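Side-chain contacts in periplasmic binding protein (Veillonella parvula, PDB 4MO9), which probably captures a solute, perhaps an iron-siderophore complex, in the periplasm and delivers it to an ABC transporter in the inner membrane: residues A287-F292 and W364-N369; I22-V27 and V32-P37; H150-E155 and K179-R184. All coordinates share one frame; numbering follows the deposited sequence.

Contact 1: A287-F292 and W364-N369; sequences ALLKAF and WFMHMN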
loop_
_atom_site.group_PDB
_atom_site.type_symbol
_atom_site.label_atom_id
_atom_site.label_comp_id
_atom_site.label_asym_id
_atom_site.label_seq_id
_atom_site.Cartn_x
_atom_site.Cartn_y
_atom_site.Cartn_z
ATOM N N ALA A 287 -14.726 -2.472 -18.294
ATOM C CA ALA A 287 -15.705 -3.541 -18.407
ATOM C C ALA A 287 -15.853 -4.306 -17.092
ATOM O O ALA A 287 -16.967 -4.656 -16.704
ATOM C CB ALA A 287 -15.344 -4.478 -19.549
ATOM N N LEU A 288 -14.735 -4.573 -16.415
ATOM C CA LEU A 288 -14.773 -5.271 -15.134
ATOM C C LEU A 288 -15.524 -4.458 -14.068
ATOM O O LEU A 288 -16.320 -5.018 -13.305
ATOM C CB LEU A 288 -13.356 -5.628 -14.662
ATOM C CG LEU A 288 -12.641 -6.700 -15.498
ATOM C CD1 LEU A 288 -11.145 -6.649 -15.229
ATOM C CD2 LEU A 288 -13.171 -8.094 -15.206
ATOM N N LEU A 289 -15.281 -3.149 -14.028
ATOM C CA LEU A 289 -15.978 -2.267 -13.089
ATOM C C LEU A 289 -17.467 -2.204 -13.418
ATOM O O LEU A 289 -18.318 -2.383 -12.538
ATOM C CB LEU A 289 -15.368 -0.863 -13.119
ATOM C CG LEU A 289 -15.803 0.080 -11.995
ATOM C CD1 LEU A 289 -15.693 -0.630 -10.655
ATOM C CD2 LEU A 289 -14.928 1.344 -11.949
ATOM N N LYS A 290 -17.787 -1.969 -14.687
ATOM C CA LYS A 290 -19.187 -1.892 -15.101
ATOM C C LYS A 290 -19.966 -3.167 -14.760
ATOM O O LYS A 290 -21.135 -3.105 -14.380
ATOM C CB LYS A 290 -19.300 -1.572 -16.596
ATOM C CG LYS A 290 -20.714 -1.701 -17.147
ATOM C CD LYS A 290 -20.801 -1.245 -18.598
ATOM C CE LYS A 290 -22.236 -1.312 -19.092
ATOM N NZ LYS A 290 -22.361 -0.848 -20.500
ATOM N N ALA A 291 -19.309 -4.319 -14.873
ATOM C CA ALA A 291 -19.973 -5.589 -14.581
ATOM C C ALA A 291 -20.487 -5.681 -13.139
ATOM O O ALA A 291 -21.525 -6.307 -12.892
ATOM C CB ALA A 291 -19.061 -6.768 -14.910
ATOM N N PHE A 292 -19.757 -5.078 -12.198
ATOM C CA PHE A 292 -20.222 -4.983 -10.816
ATOM C C PHE A 292 -21.606 -4.340 -10.737
ATOM O O PHE A 292 -22.471 -4.805 -9.996
ATOM C CB PHE A 292 -19.233 -4.186 -9.963
ATOM C CG PHE A 292 -18.054 -4.989 -9.489
ATOM C CD1 PHE A 292 -16.957 -5.196 -10.319
ATOM C CD2 PHE A 292 -18.043 -5.546 -8.214
ATOM C CE1 PHE A 292 -15.873 -5.940 -9.892
ATOM C CE2 PHE A 292 -16.955 -6.292 -7.775
ATOM C CZ PHE A 292 -15.869 -6.491 -8.617
ATOM N N TRP A 364 -4.105 2.348 -12.382
ATOM C CA TRP A 364 -4.085 2.338 -10.918
ATOM C C TRP A 364 -5.309 3.005 -10.312
ATOM O O TRP A 364 -5.600 2.828 -9.126
ATOM C CB TRP A 364 -2.791 3.009 -10.419
ATOM C CG TRP A 364 -1.601 2.327 -10.988
ATOM C CD1 TRP A 364 -0.989 2.593 -12.188
ATOM C CD2 TRP A 364 -0.904 1.212 -10.416
ATOM N NE1 TRP A 364 0.065 1.717 -12.381
ATOM C CE2 TRP A 364 0.133 0.859 -11.311
ATOM C CE3 TRP A 364 -1.050 0.481 -9.234
ATOM C CZ2 TRP A 364 1.021 -0.192 -11.050
ATOM C CZ3 TRP A 364 -0.173 -0.561 -8.979
ATOM C CH2 TRP A 364 0.848 -0.891 -9.881
ATOM N N PHE A 365 -6.021 3.763 -11.140
ATOM C CA PHE A 365 -7.215 4.479 -10.712
ATOM C C PHE A 365 -8.212 4.444 -11.852
ATOM O O PHE A 365 -7.824 4.307 -13.022
ATOM C CB PHE A 365 -6.882 5.931 -10.371
ATOM C CG PHE A 365 -5.877 6.079 -9.255
ATOM C CD1 PHE A 365 -6.230 5.783 -7.939
ATOM C CD2 PHE A 365 -4.586 6.522 -9.518
ATOM C CE1 PHE A 365 -5.306 5.919 -6.904
ATOM C CE2 PHE A 365 -3.659 6.671 -8.485
ATOM C CZ PHE A 365 -4.023 6.370 -7.180
HETATM N N MSE A 366 -9.493 4.577 -11.533
HETATM C CA MSE A 366 -10.498 4.401 -12.569
HETATM C C MSE A 366 -11.828 5.003 -12.185
HETATM O O MSE A 366 -12.285 4.856 -11.050
HETATM C CB MSE A 366 -10.675 2.917 -12.884
HETATM C CG MSE A 366 -12.004 2.587 -13.504
HETATM SE SE MSE A 366 -11.735 1.688 -15.176
HETATM C CE MSE A 366 -10.775 3.137 -16.077
ATOM N N HIS A 367 -12.443 5.678 -13.152
ATOM C CA HIS A 367 -13.771 6.227 -12.993
ATOM C C HIS A 367 -14.624 5.563 -14.059
ATOM O O HIS A 367 -14.311 5.644 -15.247
ATOM C CB HIS A 367 -13.730 7.736 -13.202
ATOM C CG HIS A 367 -15.046 8.410 -12.987
ATOM N ND1 HIS A 367 -16.012 7.894 -12.151
ATOM C CD2 HIS A 367 -15.563 9.546 -13.509
ATOM C CE1 HIS A 367 -17.065 8.693 -12.159
ATOM N NE2 HIS A 367 -16.820 9.702 -12.972
HETATM N N MSE A 368 -15.685 4.879 -13.643
HETATM C CA MSE A 368 -16.503 4.146 -14.593
HETATM C C MSE A 368 -17.224 5.113 -15.521
HETATM O O MSE A 368 -17.772 6.126 -15.075
HETATM C CB MSE A 368 -17.516 3.267 -13.862
HETATM C CG MSE A 368 -18.412 2.454 -14.788
HETATM SE SE MSE A 368 -19.864 1.698 -13.761
HETATM C CE MSE A 368 -20.954 3.326 -13.614
ATOM N N ASN A 369 -17.212 4.801 -16.812
ATOM C CA ASN A 369 -17.914 5.607 -17.797
ATOM C C ASN A 369 -19.417 5.453 -17.650
ATOM O O ASN A 369 -19.908 4.338 -17.492
ATOM C CB ASN A 369 -17.499 5.195 -19.204
ATOM C CG ASN A 369 -16.050 5.486 -19.487
ATOM O OD1 ASN A 369 -15.480 6.441 -18.957
ATOM N ND2 ASN A 369 -15.437 4.660 -20.327
#
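Helix 282-295 runs past the end of strand 365-367 with L289 facing M368, their CA atoms 6.6 Å apart, and side chains, not backbone bonds, make the contact. This is helix-on-sheet packing in an alpha/beta lobe of the periplasmic binding protein fold. Strand 365-367 is the last strand of the chain and forms an edge of a five-strand mixed sheet, pairing antiparallel with strand 310-313 through backbone bonds of M366 to S312 and M368 to V310. The wedge is L289. With CG anti to the backbone N (chi1 -168°), its side chain reaches over to the strand, and the CD2 branch does the touching. That methyl lies 3.5 Å from CG of M366, the two side chains running past one another in opposite senses. It also lies 3.7 Å from CB of M368, so one methyl is lodged against two residues that project from the same side of the strand. Behind it, L289 also packs on V310 and S312 and on I262 of strand 259-263, which makes this a buried apolar junction. Polar support comes from Q286 one turn earlier, whose side-chain amide bonds to H367 O and N369 N. Both strand residues are selenomethionines, and the straighter one, M368, bends only at chi3 (77°): its SE comes to rest 3.9 Å from the CA of K290.

Contact 2: I22-V27 and V32-P37; sequences IEITDV and VTLKKP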
loop_
_atom_site.group_PDB
_atom_site.type_symbol
_atom_site.label_atom_id
_atom_site.label_comp_id
_atom_site.label_asym_id
_atom_site.label_seq_id
_atom_site.Cartn_x
_atom_site.Cartn_y
_atom_site.Cartn_z
ATOM N N ILE A 22 26.351 4.556 13.139
ATOM C CA ILE A 22 25.125 5.265 12.792
ATOM C C ILE A 22 24.027 4.982 13.809
ATOM O O ILE A 22 23.666 3.822 14.044
ATOM C CB ILE A 22 24.628 4.843 11.405
ATOM C CG1 ILE A 22 25.749 5.005 10.371
ATOM C CG2 ILE A 22 23.386 5.641 11.019
ATOM C CD1 ILE A 22 25.440 4.363 9.026
ATOM N N GLU A 23 23.480 6.038 14.404
ATOM C CA GLU A 23 22.413 5.853 15.378
ATOM C C GLU A 23 21.073 6.172 14.735
ATOM O O GLU A 23 20.838 7.295 14.277
ATOM C CB GLU A 23 22.647 6.726 16.617
ATOM C CG GLU A 23 21.908 6.241 17.853
ATOM C CD GLU A 23 22.210 7.068 19.094
ATOM O OE1 GLU A 23 21.654 8.181 19.218
ATOM O OE2 GLU A 23 22.988 6.603 19.949
ATOM N N ILE A 24 20.200 5.170 14.698
ATOM C CA ILE A 24 18.895 5.290 14.065
ATOM C C ILE A 24 17.802 5.197 15.123
ATOM O O ILE A 24 17.886 4.372 16.042
ATOM C CB ILE A 24 18.702 4.169 13.032
ATOM C CG1 ILE A 24 19.733 4.323 11.907
ATOM C CG2 ILE A 24 17.290 4.194 12.460
ATOM C CD1 ILE A 24 20.284 3.012 11.419
ATOM N N THR A 25 16.798 6.058 15.017
ATOM C CA THR A 25 15.624 5.961 15.871
ATOM C C THR A 25 14.498 5.369 15.036
ATOM O O THR A 25 14.090 5.962 14.029
ATOM C CB THR A 25 15.209 7.347 16.397
ATOM O OG1 THR A 25 16.333 7.941 17.075
ATOM C CG2 THR A 25 14.061 7.219 17.382
ATOM N N ASP A 26 13.979 4.212 15.447
ATOM C CA ASP A 26 12.930 3.589 14.648
ATOM C C ASP A 26 11.543 4.136 14.997
ATOM O O ASP A 26 11.418 5.024 15.859
ATOM C CB ASP A 26 13.048 2.043 14.589
ATOM C CG ASP A 26 12.465 1.318 15.804
ATOM O OD1 ASP A 26 11.803 1.930 16.682
ATOM O OD2 ASP A 26 12.652 0.078 15.875
ATOM N N VAL A 27 10.518 3.645 14.311
ATOM C CA VAL A 27 9.175 4.205 14.443
ATOM C C VAL A 27 8.595 4.008 15.853
ATOM O O VAL A 27 7.651 4.690 16.223
ATOM C CB VAL A 27 8.237 3.624 13.354
ATOM C CG1 VAL A 27 7.656 2.309 13.823
ATOM C CG2 VAL A 27 7.111 4.601 12.999
ATOM N N VAL A 32 18.726 2.310 17.598
ATOM C CA VAL A 32 19.391 1.187 16.942
ATOM C C VAL A 32 20.719 1.659 16.345
ATOM O O VAL A 32 20.764 2.672 15.643
ATOM C CB VAL A 32 18.479 0.600 15.842
ATOM C CG1 VAL A 32 19.158 -0.563 15.140
ATOM C CG2 VAL A 32 17.147 0.147 16.437
ATOM N N THR A 33 21.799 0.934 16.620
ATOM C CA THR A 33 23.119 1.364 16.182
ATOM C C THR A 33 23.732 0.426 15.141
ATOM O O THR A 33 23.824 -0.789 15.378
ATOM C CB THR A 33 24.082 1.449 17.376
ATOM O OG1 THR A 33 23.509 2.303 18.377
ATOM C CG2 THR A 33 25.427 2.014 16.933
ATOM N N LEU A 34 24.166 0.985 14.008
ATOM C CA LEU A 34 24.887 0.212 12.999
ATOM C C LEU A 34 26.334 0.677 12.920
ATOM O O LEU A 34 26.612 1.870 13.067
ATOM C CB LEU A 34 24.239 0.365 11.625
ATOM C CG LEU A 34 22.781 -0.080 11.498
ATOM C CD1 LEU A 34 22.213 0.278 10.127
ATOM C CD2 LEU A 34 22.670 -1.572 11.733
ATOM N N LYS A 35 27.242 -0.258 12.656
ATOM C CA LYS A 35 28.666 0.054 12.539
ATOM C C LYS A 35 28.948 0.832 11.247
ATOM O O LYS A 35 29.900 1.604 11.165
ATOM C CB LYS A 35 29.480 -1.241 12.545
ATOM C CG LYS A 35 29.281 -2.113 13.781
ATOM C CD LYS A 35 29.713 -3.564 13.530
ATOM C CE LYS A 35 31.003 -3.652 12.724
ATOM N NZ LYS A 35 31.507 -5.062 12.612
ATOM N N LYS A 36 28.102 0.619 10.241
ATOM C CA LYS A 36 28.289 1.211 8.918
ATOM C C LYS A 36 26.958 1.067 8.190
ATOM O O LYS A 36 26.074 0.362 8.683
ATOM C CB LYS A 36 29.394 0.465 8.165
ATOM C CG LYS A 36 29.018 -0.967 7.818
ATOM C CD LYS A 36 30.106 -1.680 7.011
ATOM C CE LYS A 36 29.724 -3.151 6.815
ATOM N NZ LYS A 36 30.481 -3.820 5.715
ATOM N N PRO A 37 26.795 1.735 7.026
ATOM C CA PRO A 37 25.510 1.618 6.323
ATOM C C PRO A 37 25.149 0.167 5.994
ATOM O O PRO A 37 26.029 -0.612 5.626
ATOM C CB PRO A 37 25.753 2.394 5.029
ATOM C CG PRO A 37 26.762 3.427 5.399
ATOM C CD PRO A 37 27.680 2.732 6.387
#
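I22 holds CG1 beside its backbone N (chi1 -53°) and then runs on extended (chi2 169°), which carries CD1 past the end of the opposite strand to P37. There CD1 lies 3.6 Å from P37 N and 3.8 Å from P37 CD, a methyl laid over one face of the proline ring. I24 begins the same way, but its chi2 of 141° swings CD1 across the L34 side chain, where it meets CD1 of L34 at 3.6 Å. The backbones are those of an antiparallel beta hairpin, strands 22-25 and 31-34. I22 with L34 and I24 with V32 are hydrogen-bonded pairs, and E23 with T33 is the non-hydrogen-bonded pair between them. Four bonds tie the strands: I22 N to L34 O at 2.7 Å, L34 N to I22 O at 2.9 Å, and both amide-carbonyl links between I24 and V32. I22, I24, V32 and L34 share one face, where I24 and V32 pack on I145 of strand 143-147 and I24 also meets A163 of helix 154-168. E23 and T33 occupy the other, exposed face. At the turn end, D26 forms a salt bridge with R30 through OD2, while its OD1 takes a hydrogen bond from T28 OG1.

Contact 3: H150-E155 and K179-R184; sequences HAEKLE and KFYTNR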
loop_
_atom_site.group_PDB
_atom_site.type_symbol
_atom_site.label_atom_id
_atom_site.label_comp_id
_atom_site.label_asym_id
_atom_site.label_seq_id
_atom_site.Cartn_x
_atom_site.Cartn_y
_atom_site.Cartn_z
ATOM N N HIS A 150 1.502 1.219 7.962
ATOM C CA HIS A 150 0.111 0.767 8.104
ATOM C C HIS A 150 -0.702 1.725 8.958
ATOM O O HIS A 150 -1.931 1.786 8.835
ATOM C CB HIS A 150 0.030 -0.649 8.696
ATOM C CG HIS A 150 0.552 -1.716 7.785
ATOM N ND1 HIS A 150 1.899 -1.945 7.591
ATOM C CD2 HIS A 150 -0.099 -2.621 7.013
ATOM C CE1 HIS A 150 2.055 -2.940 6.733
ATOM N NE2 HIS A 150 0.856 -3.373 6.372
ATOM N N ALA A 151 -0.028 2.484 9.820
ATOM C CA ALA A 151 -0.742 3.433 10.684
ATOM C C ALA A 151 -1.435 4.514 9.855
ATOM O O ALA A 151 -2.453 5.076 10.267
ATOM C CB ALA A 151 0.227 4.085 11.671
ATOM N N GLU A 152 -0.852 4.818 8.698
ATOM C CA GLU A 152 -1.291 5.940 7.871
ATOM C C GLU A 152 -1.300 7.248 8.679
ATOM O O GLU A 152 -2.257 8.031 8.607
ATOM C CB GLU A 152 -2.669 5.666 7.255
ATOM C CG GLU A 152 -2.781 4.334 6.490
ATOM C CD GLU A 152 -2.064 4.346 5.138
ATOM O OE1 GLU A 152 -1.171 5.209 4.920
ATOM O OE2 GLU A 152 -2.388 3.479 4.284
ATOM N N LYS A 153 -0.235 7.481 9.442
ATOM C CA LYS A 153 -0.054 8.767 10.100
ATOM C C LYS A 153 1.179 9.415 9.507
ATOM O O LYS A 153 2.194 8.735 9.275
ATOM C CB LYS A 153 0.160 8.603 11.603
ATOM C CG LYS A 153 -0.925 7.861 12.357
ATOM C CD LYS A 153 -0.480 7.708 13.808
ATOM C CE LYS A 153 -1.401 6.813 14.624
ATOM N NZ LYS A 153 -0.845 6.646 16.003
ATOM N N LEU A 154 1.104 10.720 9.274
ATOM C CA LEU A 154 2.223 11.449 8.680
ATOM C C LEU A 154 3.551 11.201 9.412
ATOM O O LEU A 154 4.561 10.858 8.784
ATOM C CB LEU A 154 1.909 12.946 8.634
ATOM C CG LEU A 154 2.983 13.837 8.006
ATOM C CD1 LEU A 154 3.239 13.429 6.559
ATOM C CD2 LEU A 154 2.566 15.298 8.100
ATOM N N GLU A 155 3.556 11.367 10.734
ATOM C CA GLU A 155 4.789 11.182 11.499
ATOM C C GLU A 155 5.387 9.769 11.355
ATOM O O GLU A 155 6.615 9.606 11.295
ATOM C CB GLU A 155 4.581 11.507 12.978
ATOM C CG GLU A 155 5.886 11.397 13.777
ATOM C CD GLU A 155 5.677 11.245 15.271
ATOM O OE1 GLU A 155 4.510 11.151 15.713
ATOM O OE2 GLU A 155 6.688 11.217 16.006
ATOM N N LYS A 179 9.706 14.670 1.933
ATOM C CA LYS A 179 9.101 15.949 1.569
ATOM C C LYS A 179 8.101 15.769 0.439
ATOM O O LYS A 179 7.046 16.412 0.428
ATOM C CB LYS A 179 10.174 16.982 1.205
ATOM C CG LYS A 179 10.965 17.479 2.416
ATOM C CD LYS A 179 12.062 18.431 1.986
ATOM C CE LYS A 179 12.871 18.910 3.193
ATOM N NZ LYS A 179 13.916 19.869 2.759
ATOM N N PHE A 180 8.422 14.899 -0.516
ATOM C CA PHE A 180 7.478 14.577 -1.595
ATOM C C PHE A 180 6.169 14.081 -1.000
ATOM O O PHE A 180 5.072 14.486 -1.422
ATOM C CB PHE A 180 8.070 13.486 -2.499
ATOM C CG PHE A 180 7.146 13.029 -3.601
ATOM C CD1 PHE A 180 7.280 13.545 -4.890
ATOM C CD2 PHE A 180 6.163 12.075 -3.360
ATOM C CE1 PHE A 180 6.431 13.118 -5.924
ATOM C CE2 PHE A 180 5.312 11.645 -4.391
ATOM C CZ PHE A 180 5.450 12.173 -5.671
ATOM N N TYR A 181 6.286 13.167 -0.043
ATOM C CA TYR A 181 5.126 12.565 0.604
ATOM C C TYR A 181 4.382 13.609 1.428
ATOM O O TYR A 181 3.135 13.703 1.369
ATOM C CB TYR A 181 5.561 11.426 1.534
ATOM C CG TYR A 181 4.390 10.691 2.145
ATOM C CD1 TYR A 181 3.791 9.623 1.477
ATOM C CD2 TYR A 181 3.868 11.072 3.378
ATOM C CE1 TYR A 181 2.704 8.951 2.024
ATOM C CE2 TYR A 181 2.787 10.403 3.941
ATOM C CZ TYR A 181 2.209 9.345 3.258
ATOM O OH TYR A 181 1.122 8.684 3.806
ATOM N N THR A 182 5.152 14.369 2.204
ATOM C CA THR A 182 4.609 15.366 3.121
ATOM C C THR A 182 3.905 16.506 2.390
ATOM O O THR A 182 2.819 16.924 2.835
ATOM C CB THR A 182 5.717 15.940 4.052
ATOM O OG1 THR A 182 6.338 14.862 4.763
ATOM C CG2 THR A 182 5.137 16.935 5.069
ATOM N N ASN A 183 4.506 17.031 1.310
ATOM C CA ASN A 183 3.869 18.098 0.526
ATOM C C ASN A 183 2.429 17.701 0.207
ATOM O O ASN A 183 1.502 18.503 0.324
ATOM C CB ASN A 183 4.575 18.358 -0.827
ATOM C CG ASN A 183 6.016 18.846 -0.693
ATOM O OD1 ASN A 183 6.443 19.333 0.363
ATOM N ND2 ASN A 183 6.782 18.714 -1.785
ATOM N N ARG A 184 2.251 16.453 -0.203
ATOM C CA ARG A 184 0.973 16.022 -0.783
ATOM C C ARG A 184 -0.062 15.635 0.260
ATOM O O ARG A 184 -1.233 16.028 0.167
ATOM C CB ARG A 184 1.211 14.877 -1.768
ATOM C CG ARG A 184 1.941 15.357 -3.012
ATOM C CD ARG A 184 2.501 14.225 -3.831
ATOM N NE ARG A 184 2.947 14.732 -5.128
ATOM C CZ ARG A 184 4.090 15.387 -5.313
ATOM N NH1 ARG A 184 4.909 15.594 -4.291
ATOM N NH2 ARG A 184 4.416 15.826 -6.521
#
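L154, in the first turn of helix 154-168, reaches helix 171-194 with the end of its side chain. CB only carries the branch point, CG stands anti to the backbone N (chi1 -179°), and from CG the two methyls part. CD1 lies at the edge of the Y181 ring, near its plane, 4.0 Å from both CD2 and CE2, and it also sits 3.9 Å from OG1 of T182. The other methyl, L154 CD2, turns to the methyl of the threonine, 4.3 Å from T182 CG2. The joint is thus a leucine tip set between an aromatic rim and the next residue of the same helix. The polar atoms around it are engaged elsewhere: T182 OG1 bonds to S178 O and to Q158 NE2, and Y181 OH to D323 OD1, while the Y181 ring stacks on H157. E152, just before the helix, has OE1 4.3 Å from Y181 OH and instead gives OE2 to R319 N. Helix 171-194 is the long helix that links the two lobes, a hallmark of TroA-like binding proteins. Since L154 offers only dispersion contacts here, what fixes the Y181 ring in place is probably its own hydroxyl bond and its stacking on H157.

In the fold
Along the chain the order is contact 2, contact 3, contact 1, and in space contacts 2 and 1 lie on opposite sides of the chain's centre, their centres about 45 Å apart. Contact 3 stands between them, about 22 Å from contact 2 and 28 Å from contact 1, centre to centre. Helix 154-168 is common to contacts 2 and 3: its first turn takes part in contact 3, and further along it packs under the hairpin of contact 2. Contact 3 also involves helix 171-194, which passes to the lobe whose five-strand sheet holds contact 1. The three contacts thus sample one lobe, the inter-lobe helix and the other lobe, consistent with a two-lobed solute-binding protein.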